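Long-range contacts in putative ABC transporter subunit, substrate-binding component (Rhodopseudomonas palustris, PDB 4EVQ), which binds 4-hydroxybenzoate and probably delivers it, and perhaps related benzoate derivatives, to an ABC transporter as its substrate-binding component: residues R103-V111 against R314-A322; C124-A134 against F333-Q343. All coordinates share one frame; numbering follows the deposited sequence.

Interaction 1 (R103-V111 against R314-A322); sequences REDGIPTIV and RKELNAAMA
Pro108 packs against one side of helix 314-322 in a mixed contact between that helix and the turn joining helix 92-105 to strand 109-111, apolar round the proline and charged at its outer end. The proline ring meets the side chains of Leu317, Asn318 and Met321. Its CG lies 4.0 Å from Leu317 CD2, its CB 3.9 Å from the selenomethionine methyl CE of Met321, while the amide oxygen OD1 of Asn318 comes to 3.3 Å from Pro108 CB. That oxygen is buried without a polar partner. From strand 109-111, Ile110 reaches in with its CD1, 4.0 Å from Met321 SE. This is the end of a beta-alpha-beta crossover (strand 85-88, helix 92-105, strand 109-111) in a Rossmann-like lobe of a type I periplasmic binding protein, covered by a helix from later in the chain. At the other end Arg314 runs extended from CG to NE, laying one guanidinium face over Ile107 CA while its CD and NE pass Pro108 CD. Asp105 OD2 forms a salt bridge with Arg314 NH1 at 3.6 Å, the two planes turned 58° apart. Two waters in the guanidinium plane bridge the gap: one links Asp105 OD2 to Arg314 NH2, the other Asp105 O to NH1. The same OD2 accepts from Ile107 N at 3.1 Å, an Asx turn that holds the carboxylate beside Gly106, the first residue past the helix, with positive phi.

Interaction 2 (C124-A134 against F333-Q343); sequences CAPNVFRTSFA and FKLSAAHNPVQ
Phe129 and His339 lie nearly parallel, planes 9° apart and centroids separated by 4.3 Å, in an offset stack that sets Phe129 CE1 over the imidazole face near its rim. With CG anti to its own carbonyl carbon (chi1 -60°), His339 turns ND1 to Val128 O, donating a 2.7 Å hydrogen bond. The acceptor lies in the imidazole plane, whereas ND1 sits above the carbonyl plane. Stack and bond together fix the ring's rotation. Leu335 CD1 approaches the edge of the Phe129 ring, 3.8 Å from CD1. One residue on, Arg130 N donates to His339 O, and the side chains of Arg130 and Asn340 run side by side in the same direction. Their planes stand 76° apart, yet Asn340 OD1 accepts a hydrogen bond from Arg130 NE, 2.9 Å between NE and OD1, within the guanidinium plane. NH1 and NH2 of this arginine are used by Ala114 O, Ala116 O and Thr120 OG1. Pro341 CD is pressed to 3.2 Å from Arg130 O, a buried carbonyl with no polar partner. Beyond it, the extended Gln343 donates through NE2 to Ser132 O at 2.9 Å, in the carbonyl plane. Segment 333-343 thus flanks edge strand 128-130 of the six-stranded sheet and the chain that follows it up to Phe133, which lines the 4-hydroxybenzoate pocket of this type I periplasmic binding protein.

In the fold
From the N terminus, the chain leaves helix 92-105, forms strand 109-111, and then adds strand 128-130 beside it at the sheet edge. Only after most of the other lobe has been built does it return through helix 288-306. Helix 314-322 then closes a loop of 202 residues at interaction 1, and 333-343 closes one of 198 at interaction 2. The segments alternate along the sequence, so the two loops cross. The contacts also touch: Val111 N probably bonds to Phe129 O, Asn127 ND2 to Ile107 O, and Phe129 packs on helix 314-322. Late chain thus completes the lobe begun by early strands, with the Cys124–Cys372 disulfide tying in the C-terminal tail.

Interaction 1 (R103-V111 against R314-A322)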
ATOM      1  N   ARG A 103      -0.177  -9.042 -17.403  1.00 12.42           N
ATOM      2  CA  ARG A 103      -0.539 -10.439 -17.235  1.00 13.99           C
ATOM      3  C   ARG A 103      -0.569 -11.174 -18.583  1.00 15.74           C
ATOM      4  O   ARG A 103      -0.322 -12.374 -18.624  1.00 17.54           O
ATOM      5  CB  ARG A 103      -1.855 -10.557 -16.493  1.00 16.44           C
ATOM      6  CG  ARG A 103      -3.021 -10.117 -17.245  1.00 18.14           C
ATOM      7  CD  ARG A 103      -4.268 -10.112 -16.356  1.00 19.15           C
ATOM      8  NE  ARG A 103      -4.523 -11.418 -15.729  1.00 19.50           N
ATOM      9  CZ  ARG A 103      -5.104 -12.464 -16.327  1.00 22.30           C
ATOM     10  NH1 ARG A 103      -5.308 -13.579 -15.638  1.00 23.00           N
ATOM     11  NH2 ARG A 103      -5.488 -12.418 -17.603  1.00 23.78           N
ATOM     12  N   GLU A 104      -0.813 -10.472 -19.675  1.00 15.32           N
ATOM     13  CA  GLU A 104      -0.836 -11.120 -20.990  1.00 16.92           C
ATOM     14  C   GLU A 104       0.563 -11.200 -21.523  1.00 16.40           C
ATOM     15  O   GLU A 104       0.855 -12.090 -22.313  1.00 18.30           O
ATOM     16  CB  GLU A 104      -1.702 -10.325 -21.924  1.00 17.37           C
ATOM     17  CG  GLU A 104      -3.190 -10.348 -21.535  1.00 18.50           C
ATOM     18  CD  GLU A 104      -3.900 -11.688 -21.690  1.00 20.44           C
ATOM     19  OE1 GLU A 104      -3.251 -12.683 -22.069  1.00 20.38           O
ATOM     20  OE2 GLU A 104      -5.138 -11.723 -21.503  1.00 21.23           O
ATOM     21  N   ASP A 105       1.436 -10.275 -21.151  1.00 15.89           N
ATOM     22  CA  ASP A 105       2.782 -10.238 -21.703  1.00 15.49           C
ATOM     23  C   ASP A 105       3.708 -11.278 -21.064  1.00 15.70           C
ATOM     24  O   ASP A 105       4.530 -11.886 -21.746  1.00 17.85           O
ATOM     25  CB  ASP A 105       3.369  -8.846 -21.503  1.00 18.05           C
ATOM     26  CG  ASP A 105       4.761  -8.749 -22.001  1.00 19.79           C
ATOM     27  OD1 ASP A 105       4.930  -8.555 -23.224  1.00 21.75           O
ATOM     28  OD2 ASP A 105       5.699  -8.919 -21.208  1.00 19.20           O
ATOM     29  N   GLY A 106       3.589 -11.490 -19.770  1.00 15.18           N
ATOM     30  CA  GLY A 106       4.403 -12.415 -19.017  1.00 15.69           C
ATOM     31  C   GLY A 106       5.603 -11.813 -18.294  1.00 14.45           C
ATOM     32  O   GLY A 106       6.249 -12.474 -17.524  1.00 14.80           O
ATOM     33  N   ILE A 107       5.929 -10.553 -18.557  1.00 13.09           N
ATOM     34  CA  ILE A 107       7.014  -9.894 -17.867  1.00 12.08           C
ATOM     35  C   ILE A 107       6.834 -10.002 -16.322  1.00 11.21           C
ATOM     36  O   ILE A 107       5.723  -9.799 -15.779  1.00 11.90           O
ATOM     37  CB  ILE A 107       7.087  -8.385 -18.271  1.00 11.72           C
ATOM     38  CG1 ILE A 107       8.281  -7.681 -17.646  1.00 12.88           C
ATOM     39  CG2 ILE A 107       5.776  -7.660 -17.886  1.00 12.84           C
ATOM     40  CD1 ILE A 107       8.527  -6.275 -18.273  1.00 12.29           C
ATOM     41  N   PRO A 108       7.924 -10.288 -15.588  1.00 11.98           N
ATOM     42  CA  PRO A 108       7.782 -10.310 -14.107  1.00 12.17           C
ATOM     43  C   PRO A 108       7.333  -8.945 -13.643  1.00 11.30           C
ATOM     44  O   PRO A 108       7.909  -7.916 -14.005  1.00 11.13           O
ATOM     45  CB  PRO A 108       9.201 -10.613 -13.630  1.00 12.86           C
ATOM     46  CG  PRO A 108       9.832 -11.424 -14.817  1.00 12.46           C
ATOM     47  CD  PRO A 108       9.278 -10.710 -16.025  1.00 12.22           C
ATOM     48  N   THR A 109       6.268  -8.955 -12.847  1.00  9.94           N
ATOM     49  CA  THR A 109       5.554  -7.724 -12.437  1.00 10.44           C
ATOM     50  C   THR A 109       5.312  -7.737 -10.943  1.00  9.56           C
ATOM     51  O   THR A 109       4.718  -8.677 -10.415  1.00 10.95           O
ATOM     52  CB  THR A 109       4.225  -7.636 -13.184  1.00 11.87           C
ATOM     53  OG1 THR A 109       4.478  -7.584 -14.582  1.00 12.76           O
ATOM     54  CG2 THR A 109       3.437  -6.397 -12.784  1.00 11.36           C
ATOM     55  N   ILE A 110       5.733  -6.680 -10.270  1.00  8.80           N
ATOM     56  CA  ILE A 110       5.524  -6.540  -8.837  1.00  8.93           C
ATOM     57  C   ILE A 110       4.771  -5.227  -8.566  1.00  9.03           C
ATOM     58  O   ILE A 110       5.208  -4.169  -8.963  1.00  8.80           O
ATOM     59  CB  ILE A 110       6.875  -6.563  -8.064  1.00  9.31           C
ATOM     60  CG1 ILE A 110       7.702  -7.787  -8.457  1.00 10.63           C
ATOM     61  CG2 ILE A 110       6.637  -6.408  -6.575  1.00 10.17           C
ATOM     62  CD1 ILE A 110       9.150  -7.696  -7.974  1.00 13.27           C
ATOM     63  N   VAL A 111       3.642  -5.352  -7.896  1.00  8.41           N
ATOM     64  CA  VAL A 111       2.827  -4.201  -7.476  1.00  8.27           C
ATOM     65  C   VAL A 111       3.246  -3.824  -6.076  1.00  6.87           C
ATOM     66  O   VAL A 111       3.048  -4.599  -5.146  1.00  8.39           O
ATOM     67  CB  VAL A 111       1.356  -4.563  -7.530  1.00  7.23           C
ATOM     68  CG1 VAL A 111       0.486  -3.399  -7.038  1.00  8.98           C
ATOM     69  CG2 VAL A 111       0.942  -4.969  -8.910  1.00  9.76           C
ATOM     70  N   ARG A 314      12.108 -16.364 -17.571  1.00 21.43           N
ATOM     71  CA  ARG A 314      11.005 -15.654 -16.898  1.00 20.36           C
ATOM     72  C   ARG A 314      10.138 -16.591 -16.083  1.00 19.26           C
ATOM     73  O   ARG A 314       9.753 -16.252 -14.989  1.00 17.84           O
ATOM     74  CB  ARG A 314      10.085 -14.912 -17.883  1.00 22.04           C
ATOM     75  CG  ARG A 314      10.649 -13.631 -18.405  1.00 23.21           C
ATOM     76  CD  ARG A 314       9.682 -12.895 -19.245  1.00 22.81           C
ATOM     77  NE  ARG A 314      10.248 -11.596 -19.608  1.00 24.81           N
ATOM     78  CZ  ARG A 314       9.660 -10.748 -20.423  1.00 26.26           C
ATOM     79  NH1 ARG A 314       8.512 -11.078 -20.939  1.00 27.13           N
ATOM     80  NH2 ARG A 314      10.215  -9.552 -20.687  1.00 28.77           N
ATOM     81  N   LYS A 315       9.825 -17.762 -16.629  0.55 20.04           N
ATOM     82  CA  LYS A 315       8.945 -18.704 -15.942  0.55 21.59           C
ATOM     83  C   LYS A 315       9.547 -19.142 -14.613  0.55 19.63           C
ATOM     84  O   LYS A 315       8.875 -19.185 -13.581  0.55 19.45           O
ATOM     85  CB  LYS A 315       8.679 -19.912 -16.840  0.55 25.14           C
ATOM     86  CG  LYS A 315       7.622 -20.871 -16.326  0.55 27.80           C
ATOM     87  CD  LYS A 315       7.242 -21.926 -17.384  0.55 29.75           C
ATOM     88  CE  LYS A 315       7.117 -21.339 -18.807  0.55 31.20           C
ATOM     89  NZ  LYS A 315       5.711 -21.045 -19.207  0.55 32.33           N
ATOM     90  N   GLU A 316      10.832 -19.435 -14.640  1.00 19.15           N
ATOM     91  CA  GLU A 316      11.553 -19.876 -13.484  1.00 17.87           C
ATOM     92  C   GLU A 316      11.743 -18.727 -12.473  1.00 16.69           C
ATOM     93  O   GLU A 316      11.631 -18.933 -11.264  1.00 17.78           O
ATOM     94  CB  GLU A 316      12.904 -20.396 -13.978  1.00 19.30           C
ATOM     95  CG  GLU A 316      12.811 -21.620 -14.911  1.00 22.16           C
ATOM     96  CD  GLU A 316      12.537 -21.365 -16.412  1.00 24.30           C
ATOM     97  OE1 GLU A 316      12.370 -20.237 -16.889  1.00 22.92           O
ATOM     98  OE2 GLU A 316      12.511 -22.373 -17.142  1.00 28.04           O
ATOM     99  N   LEU A 317      12.044 -17.543 -12.979  1.00 16.12           N
ATOM    100  CA  LEU A 317      12.146 -16.376 -12.130  1.00 14.48           C
ATOM    101  C   LEU A 317      10.816 -16.121 -11.393  1.00 13.16           C
ATOM    102  O   LEU A 317      10.806 -15.972 -10.175  1.00 13.38           O
ATOM    103  CB  LEU A 317      12.536 -15.191 -13.002  1.00 13.83           C
ATOM    104  CG  LEU A 317      12.907 -13.905 -12.217  1.00 16.11           C
ATOM    105  CD1 LEU A 317      13.759 -12.981 -13.082  1.00 17.41           C
ATOM    106  CD2 LEU A 317      11.682 -13.135 -11.731  1.00 17.28           C
ATOM    107  N   ASN A 318       9.700 -16.150 -12.116  1.00 13.77           N
ATOM    108  CA  ASN A 318       8.395 -15.907 -11.498  1.00 13.01           C
ATOM    109  C   ASN A 318       8.051 -17.007 -10.509  1.00 13.97           C
ATOM    110  O   ASN A 318       7.504 -16.739  -9.444  1.00 13.58           O
ATOM    111  CB  ASN A 318       7.319 -15.776 -12.584  1.00 14.27           C
ATOM    112  CG  ASN A 318       7.431 -14.489 -13.358  1.00 14.37           C
ATOM    113  OD1 ASN A 318       7.792 -13.486 -12.828  1.00 14.91           O
ATOM    114  ND2 ASN A 318       7.094 -14.531 -14.616  1.00 17.18           N
ATOM    115  N   ALA A 319       8.390 -18.265 -10.838  1.00 14.37           N
ATOM    116  CA  ALA A 319       8.036 -19.349  -9.913  1.00 15.66           C
ATOM    117  C   ALA A 319       8.822 -19.180  -8.594  1.00 16.73           C
ATOM    118  O   ALA A 319       8.342 -19.482  -7.500  1.00 17.97           O
ATOM    119  CB  ALA A 319       8.329 -20.719 -10.553  1.00 17.61           C
ATOM    120  N   ALA A 320      10.057 -18.721  -8.706  1.00 16.47           N
ATOM    121  CA  ALA A 320      10.858 -18.506  -7.524  1.00 16.38           C
ATOM    122  C   ALA A 320      10.297 -17.390  -6.649  1.00 16.95           C
ATOM    123  O   ALA A 320      10.328 -17.494  -5.424  1.00 17.62           O
ATOM    124  CB  ALA A 320      12.291 -18.239  -7.907  1.00 16.57           C
HETATM  125  N   MSE A 321       9.792 -16.330  -7.271  1.00 15.76           N
HETATM  126  CA  MSE A 321       9.162 -15.279  -6.496  1.00 14.64           C
HETATM  127  C   MSE A 321       7.911 -15.798  -5.804  1.00 15.06           C
HETATM  128  O   MSE A 321       7.631 -15.424  -4.666  1.00 15.48           O
HETATM  129  CB  MSE A 321       8.866 -14.102  -7.408  1.00 13.89           C
HETATM  130  CG  MSE A 321      10.136 -13.440  -7.877  1.00 13.83           C
HETATM  131 SE   MSE A 321      10.004 -11.577  -8.444  0.54 16.83          SE
HETATM  132  CE  MSE A 321       8.809 -11.860  -9.903  1.00 16.85           C
ATOM    133  N   ALA A 322       7.136 -16.635  -6.470  1.00 14.49           N
ATOM    134  CA  ALA A 322       5.926 -17.137  -5.849  1.00 16.21           C
ATOM    135  C   ALA A 322       6.191 -17.910  -4.574  1.00 17.61           C
ATOM    136  O   ALA A 322       5.400 -17.839  -3.613  1.00 19.24           O
ATOM    137  CB  ALA A 322       5.154 -17.998  -6.851  1.00 16.29           C
TER
HETATM  138  O   HOH W   1       8.155  -8.482 -22.203  1.00 24.98           O
HETATM  139  O   HOH W   2       6.981 -13.293 -21.083  1.00 28.10           O

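Interaction 2 (C124-A134 against F333-Q343)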
ATOM      1  N   CYS A 124      -5.337 -12.321 -11.295  1.00 13.75           N
ATOM      2  CA  CYS A 124      -4.141 -13.006 -10.823  1.00 14.73           C
ATOM      3  C   CYS A 124      -3.462 -13.738 -11.985  1.00 14.48           C
ATOM      4  O   CYS A 124      -4.124 -14.169 -12.948  1.00 16.43           O
ATOM      5  CB  CYS A 124      -4.488 -13.967  -9.685  1.00 17.21           C
ATOM      6  SG  CYS A 124      -5.134 -15.558 -10.246  1.00 20.34           S
ATOM      7  N   ALA A 125      -2.150 -13.862 -11.886  1.00 14.19           N
ATOM      8  CA  ALA A 125      -1.390 -14.483 -12.976  1.00 12.56           C
ATOM      9  C   ALA A 125      -0.060 -14.967 -12.453  1.00 12.29           C
ATOM     10  O   ALA A 125       0.461 -14.457 -11.442  1.00 11.82           O
ATOM     11  CB  ALA A 125      -1.186 -13.468 -14.086  1.00 14.32           C
ATOM     12  N   PRO A 126       0.575 -15.900 -13.195  1.00 12.28           N
ATOM     13  CA  PRO A 126       1.835 -16.461 -12.695  1.00 12.65           C
ATOM     14  C   PRO A 126       2.952 -15.444 -12.587  1.00 11.13           C
ATOM     15  O   PRO A 126       3.883 -15.650 -11.832  1.00 12.29           O
ATOM     16  CB  PRO A 126       2.205 -17.513 -13.751  1.00 15.02           C
ATOM     17  CG  PRO A 126       0.919 -17.912 -14.307  1.00 16.92           C
ATOM     18  CD  PRO A 126       0.034 -16.668 -14.319  1.00 14.66           C
ATOM     19  N   ASN A 127       2.871 -14.338 -13.350  1.00 10.80           N
ATOM     20  CA  ASN A 127       3.896 -13.308 -13.351  1.00 10.85           C
ATOM     21  C   ASN A 127       3.579 -12.051 -12.555  1.00 10.80           C
ATOM     22  O   ASN A 127       4.315 -11.102 -12.640  1.00 11.81           O
ATOM     23  CB  ASN A 127       4.188 -12.878 -14.778  1.00 10.78           C
ATOM     24  CG  ASN A 127       3.007 -12.235 -15.469  1.00 12.15           C
ATOM     25  OD1 ASN A 127       1.890 -12.736 -15.441  1.00 13.08           O
ATOM     26  ND2 ASN A 127       3.262 -11.113 -16.138  1.00 12.27           N
ATOM     27  N   VAL A 128       2.456 -12.032 -11.846  1.00  9.82           N
ATOM     28  CA  VAL A 128       2.007 -10.833 -11.125  1.00  9.75           C
ATOM     29  C   VAL A 128       2.043 -11.101  -9.653  1.00  9.33           C
ATOM     30  O   VAL A 128       1.454 -12.048  -9.151  1.00 10.55           O
ATOM     31  CB  VAL A 128       0.601 -10.452 -11.602  1.00 13.92           C
ATOM     32  CG1 VAL A 128       0.012  -9.286 -10.747  1.00 16.23           C
ATOM     33  CG2 VAL A 128       0.597 -10.047 -13.061  1.00 14.66           C
ATOM     34  N   PHE A 129       2.758 -10.228  -8.934  1.00 10.03           N
ATOM     35  CA  PHE A 129       2.992 -10.325  -7.505  1.00  8.82           C
ATOM     36  C   PHE A 129       2.659  -9.013  -6.836  1.00  9.10           C
ATOM     37  O   PHE A 129       2.788  -7.978  -7.475  1.00 10.44           O
ATOM     38  CB  PHE A 129       4.468 -10.668  -7.262  1.00 11.15           C
ATOM     39  CG  PHE A 129       4.863 -11.957  -7.903  1.00 10.81           C
ATOM     40  CD1 PHE A 129       4.701 -13.118  -7.233  1.00 13.92           C
ATOM     41  CD2 PHE A 129       5.332 -11.985  -9.181  1.00 11.88           C
ATOM     42  CE1 PHE A 129       5.006 -14.330  -7.841  1.00 15.20           C
ATOM     43  CE2 PHE A 129       5.642 -13.236  -9.778  1.00 13.15           C
ATOM     44  CZ  PHE A 129       5.478 -14.359  -9.092  1.00 15.41           C
ATOM     45  N   ARG A 130       2.324  -9.052  -5.573  1.00  8.95           N
ATOM     46  CA  ARG A 130       2.056  -7.817  -4.813  1.00  8.48           C
ATOM     47  C   ARG A 130       2.836  -7.887  -3.520  1.00  7.98           C
ATOM     48  O   ARG A 130       2.798  -8.891  -2.812  1.00  9.14           O
ATOM     49  CB  ARG A 130       0.559  -7.653  -4.589  1.00  7.35           C
ATOM     50  CG  ARG A 130       0.160  -6.431  -3.794  1.00  7.48           C
ATOM     51  CD  ARG A 130      -1.142  -5.808  -4.236  1.00  7.32           C
ATOM     52  NE  ARG A 130      -2.282  -6.712  -4.126  1.00  8.02           N
ATOM     53  CZ  ARG A 130      -3.484  -6.429  -4.623  1.00  7.24           C
ATOM     54  NH1 ARG A 130      -3.671  -5.269  -5.246  1.00  8.22           N
ATOM     55  NH2 ARG A 130      -4.503  -7.282  -4.491  1.00  9.25           N
ATOM     56  N   THR A 131       3.496  -6.769  -3.158  1.00  8.43           N
ATOM     57  CA  THR A 131       4.209  -6.681  -1.908  1.00  8.63           C
ATOM     58  C   THR A 131       3.504  -5.799  -0.845  1.00  6.76           C
ATOM     59  O   THR A 131       4.061  -5.603   0.237  1.00  7.83           O
ATOM     60  CB  THR A 131       5.629  -6.212  -2.055  1.00  8.53           C
ATOM     61  OG1 THR A 131       5.646  -4.883  -2.607  1.00  9.06           O
ATOM     62  CG2 THR A 131       6.469  -7.151  -2.924  1.00  9.83           C
ATOM     63  N   SER A 132       2.311  -5.347  -1.172  1.00  7.05           N
ATOM     64  CA  SER A 132       1.604  -4.413  -0.308  1.00  6.83           C
ATOM     65  C   SER A 132       0.469  -5.077   0.473  1.00  7.68           C
ATOM     66  O   SER A 132       0.742  -5.580   1.534  1.00  7.63           O
ATOM     67  CB  SER A 132       1.186  -3.226  -1.140  1.00  8.11           C
ATOM     68  OG  SER A 132       0.322  -3.600  -2.188  1.00  7.63           O
ATOM     69  N   PHE A 133      -0.747  -5.088  -0.069  1.00  7.12           N
ATOM     70  CA  PHE A 133      -1.984  -5.468   0.612  1.00  6.96           C
ATOM     71  C   PHE A 133      -3.079  -5.471  -0.436  1.00  7.40           C
ATOM     72  O   PHE A 133      -2.895  -4.934  -1.532  1.00  7.10           O
ATOM     73  CB  PHE A 133      -2.326  -4.487   1.758  1.00  7.30           C
ATOM     74  CG  PHE A 133      -2.568  -3.125   1.228  1.00  7.53           C
ATOM     75  CD1 PHE A 133      -1.497  -2.311   0.924  1.00  6.98           C
ATOM     76  CD2 PHE A 133      -3.835  -2.709   0.854  1.00  8.03           C
ATOM     77  CE1 PHE A 133      -1.693  -1.129   0.257  1.00  7.90           C
ATOM     78  CE2 PHE A 133      -4.013  -1.478   0.222  1.00  8.21           C
ATOM     79  CZ  PHE A 133      -2.937  -0.734  -0.096  1.00  8.73           C
ATOM     80  N   ALA A 134      -4.248  -5.999  -0.058  1.00  7.25           N
ATOM     81  CA  ALA A 134      -5.462  -5.841  -0.804  1.00  6.94           C
ATOM     82  C   ALA A 134      -6.424  -4.911  -0.077  1.00  6.99           C
ATOM     83  O   ALA A 134      -6.613  -5.035   1.156  1.00  7.88           O
ATOM     84  CB  ALA A 134      -6.112  -7.200  -1.022  1.00  9.39           C
ATOM     85  N   PHE A 333       7.860 -12.450   5.536  1.00 18.60           N
ATOM     86  CA  PHE A 333       7.090 -12.144   4.370  1.00 17.81           C
ATOM     87  C   PHE A 333       6.813 -13.450   3.666  1.00 15.50           C
ATOM     88  O   PHE A 333       7.708 -14.242   3.457  1.00 17.44           O
ATOM     89  CB  PHE A 333       7.858 -11.199   3.463  1.00 18.56           C
ATOM     90  CG  PHE A 333       7.071 -10.751   2.251  1.00 17.62           C
ATOM     91  CD1 PHE A 333       7.119 -11.518   1.105  1.00 17.58           C
ATOM     92  CD2 PHE A 333       6.310  -9.588   2.247  1.00 18.13           C
ATOM     93  CE1 PHE A 333       6.421 -11.167  -0.021  1.00 16.34           C
ATOM     94  CE2 PHE A 333       5.584  -9.227   1.123  1.00 16.25           C
ATOM     95  CZ  PHE A 333       5.662 -10.003  -0.033  1.00 15.44           C
ATOM     96  N   LYS A 334       5.563 -13.637   3.247  1.00 14.79           N
ATOM     97  CA  LYS A 334       5.185 -14.777   2.390  1.00 13.22           C
ATOM     98  C   LYS A 334       3.935 -14.459   1.583  1.00 11.17           C
ATOM     99  O   LYS A 334       3.147 -13.559   1.909  1.00 11.93           O
ATOM    100  CB  LYS A 334       5.011 -16.059   3.193  1.00 17.40           C
ATOM    101  CG  LYS A 334       3.768 -16.088   4.030  1.00 21.09           C
ATOM    102  CD  LYS A 334       3.753 -17.265   5.026  1.00 24.47           C
ATOM    103  CE  LYS A 334       2.678 -17.027   6.048  1.00 27.40           C
ATOM    104  NZ  LYS A 334       2.670 -18.162   7.028  1.00 29.44           N
ATOM    105  N   LEU A 335       3.787 -15.143   0.476  1.00 12.15           N
ATOM    106  CA  LEU A 335       2.709 -14.906  -0.447  1.00 10.71           C
ATOM    107  C   LEU A 335       1.675 -16.017  -0.415  1.00 11.99           C
ATOM    108  O   LEU A 335       2.016 -17.208  -0.251  1.00 14.82           O
ATOM    109  CB  LEU A 335       3.240 -14.772  -1.880  1.00 12.13           C
ATOM    110  CG  LEU A 335       4.163 -13.594  -2.137  1.00 12.76           C
ATOM    111  CD1 LEU A 335       4.718 -13.682  -3.518  1.00 15.09           C
ATOM    112  CD2 LEU A 335       3.455 -12.241  -1.960  1.00 13.80           C
ATOM    113  N   SER A 336       0.416 -15.655  -0.616  1.00 11.43           N
ATOM    114  CA  SER A 336      -0.633 -16.638  -0.799  1.00 11.78           C
ATOM    115  C   SER A 336      -0.505 -17.258  -2.179  1.00 11.88           C
ATOM    116  O   SER A 336       0.304 -16.815  -2.990  1.00 11.62           O
ATOM    117  CB  SER A 336      -1.994 -15.957  -0.675  1.00 13.99           C
ATOM    118  OG  SER A 336      -2.182 -15.099  -1.815  1.00 13.44           O
ATOM    119  N   ALA A 337      -1.346 -18.252  -2.480  1.00 13.70           N
ATOM    120  CA  ALA A 337      -1.331 -18.876  -3.799  1.00 14.18           C
ATOM    121  C   ALA A 337      -1.656 -17.885  -4.932  1.00 14.23           C
ATOM    122  O   ALA A 337      -1.255 -18.073  -6.058  1.00 16.29           O
ATOM    123  CB  ALA A 337      -2.319 -20.077  -3.834  1.00 16.28           C
ATOM    124  N   ALA A 338      -2.374 -16.808  -4.604  1.00 13.94           N
ATOM    125  CA  ALA A 338      -2.744 -15.766  -5.565  1.00 14.21           C
ATOM    126  C   ALA A 338      -1.707 -14.623  -5.639  1.00 13.89           C
ATOM    127  O   ALA A 338      -1.851 -13.662  -6.407  1.00 15.11           O
ATOM    128  CB  ALA A 338      -4.108 -15.236  -5.204  1.00 16.21           C
ATOM    129  N   HIS A 339      -0.665 -14.754  -4.851  1.00 12.18           N
ATOM    130  CA  HIS A 339       0.485 -13.855  -4.850  1.00 11.23           C
ATOM    131  C   HIS A 339       0.223 -12.539  -4.143  1.00  9.51           C
ATOM    132  O   HIS A 339       0.800 -11.504  -4.498  1.00 10.20           O
ATOM    133  CB  HIS A 339       0.965 -13.553  -6.268  1.00 12.70           C
ATOM    134  CG  HIS A 339       1.395 -14.770  -7.047  1.00 13.68           C
ATOM    135  ND1 HIS A 339       1.720 -14.664  -8.377  1.00 14.96           N
ATOM    136  CD2 HIS A 339       1.579 -16.071  -6.708  1.00 13.69           C
ATOM    137  CE1 HIS A 339       2.066 -15.864  -8.840  1.00 15.85           C
ATOM    138  NE2 HIS A 339       1.984 -16.727  -7.850  1.00 16.04           N
ATOM    139  N   ASN A 340      -0.597 -12.586  -3.103  1.00 10.40           N
ATOM    140  CA  ASN A 340      -0.783 -11.420  -2.225  1.00  9.88           C
ATOM    141  C   ASN A 340      -0.058 -11.698  -0.918  1.00  9.79           C
ATOM    142  O   ASN A 340       0.008 -12.860  -0.468  1.00 10.59           O
ATOM    143  CB  ASN A 340      -2.271 -11.231  -1.957  1.00 10.57           C
ATOM    144  CG  ASN A 340      -2.605  -9.839  -1.520  1.00 10.55           C
ATOM    145  OD1 ASN A 340      -2.256  -8.883  -2.197  1.00 12.25           O
ATOM    146  ND2 ASN A 340      -3.270  -9.721  -0.399  1.00 12.76           N
ATOM    147  N   PRO A 341       0.458 -10.682  -0.197  1.00  9.35           N
ATOM    148  CA  PRO A 341       1.102 -10.983   1.071  1.00 10.20           C
ATOM    149  C   PRO A 341       0.168 -11.593   2.110  1.00  9.71           C
ATOM    150  O   PRO A 341      -1.002 -11.242   2.177  1.00 10.24           O
ATOM    151  CB  PRO A 341       1.611  -9.617   1.571  1.00  9.78           C
ATOM    152  CG  PRO A 341       1.737  -8.811   0.284  1.00 10.34           C
ATOM    153  CD  PRO A 341       0.589  -9.238  -0.534  1.00  9.75           C
ATOM    154  N   VAL A 342       0.706 -12.518   2.902  1.00  9.97           N
ATOM    155  CA  VAL A 342       0.032 -13.048   4.087  1.00 10.31           C
ATOM    156  C   VAL A 342       0.788 -12.487   5.251  1.00  9.66           C
ATOM    157  O   VAL A 342       1.981 -12.790   5.424  1.00 11.91           O
ATOM    158  CB  VAL A 342       0.061 -14.585   4.046  1.00 11.27           C
ATOM    159  CG1 VAL A 342      -0.585 -15.162   5.299  1.00 12.36           C
ATOM    160  CG2 VAL A 342      -0.656 -15.024   2.799  1.00 13.48           C
ATOM    161  N   GLN A 343       0.132 -11.622   6.037  1.00  9.54           N
ATOM    162  CA  GLN A 343       0.849 -10.825   6.994  1.00  9.37           C
ATOM    163  C   GLN A 343      -0.076 -10.347   8.112  1.00  9.33           C
ATOM    164  O   GLN A 343      -1.280 -10.263   7.923  1.00  9.35           O
ATOM    165  CB  GLN A 343       1.470  -9.622   6.269  1.00 10.39           C
ATOM    166  CG  GLN A 343       0.396  -8.632   5.792  1.00 10.42           C
ATOM    167  CD  GLN A 343       0.928  -7.601   4.811  1.00 10.01           C
ATOM    168  OE1 GLN A 343       2.090  -7.249   4.862  1.00  9.72           O
ATOM    169  NE2 GLN A 343       0.082  -7.165   3.927  1.00 10.28           N
TER
HETATM  170  O   HOH W   3      -1.295 -12.818  -9.220  1.00 20.40           O
HETATM  171  O   HOH W   4      -4.110  -7.837   2.134  1.00 12.56           O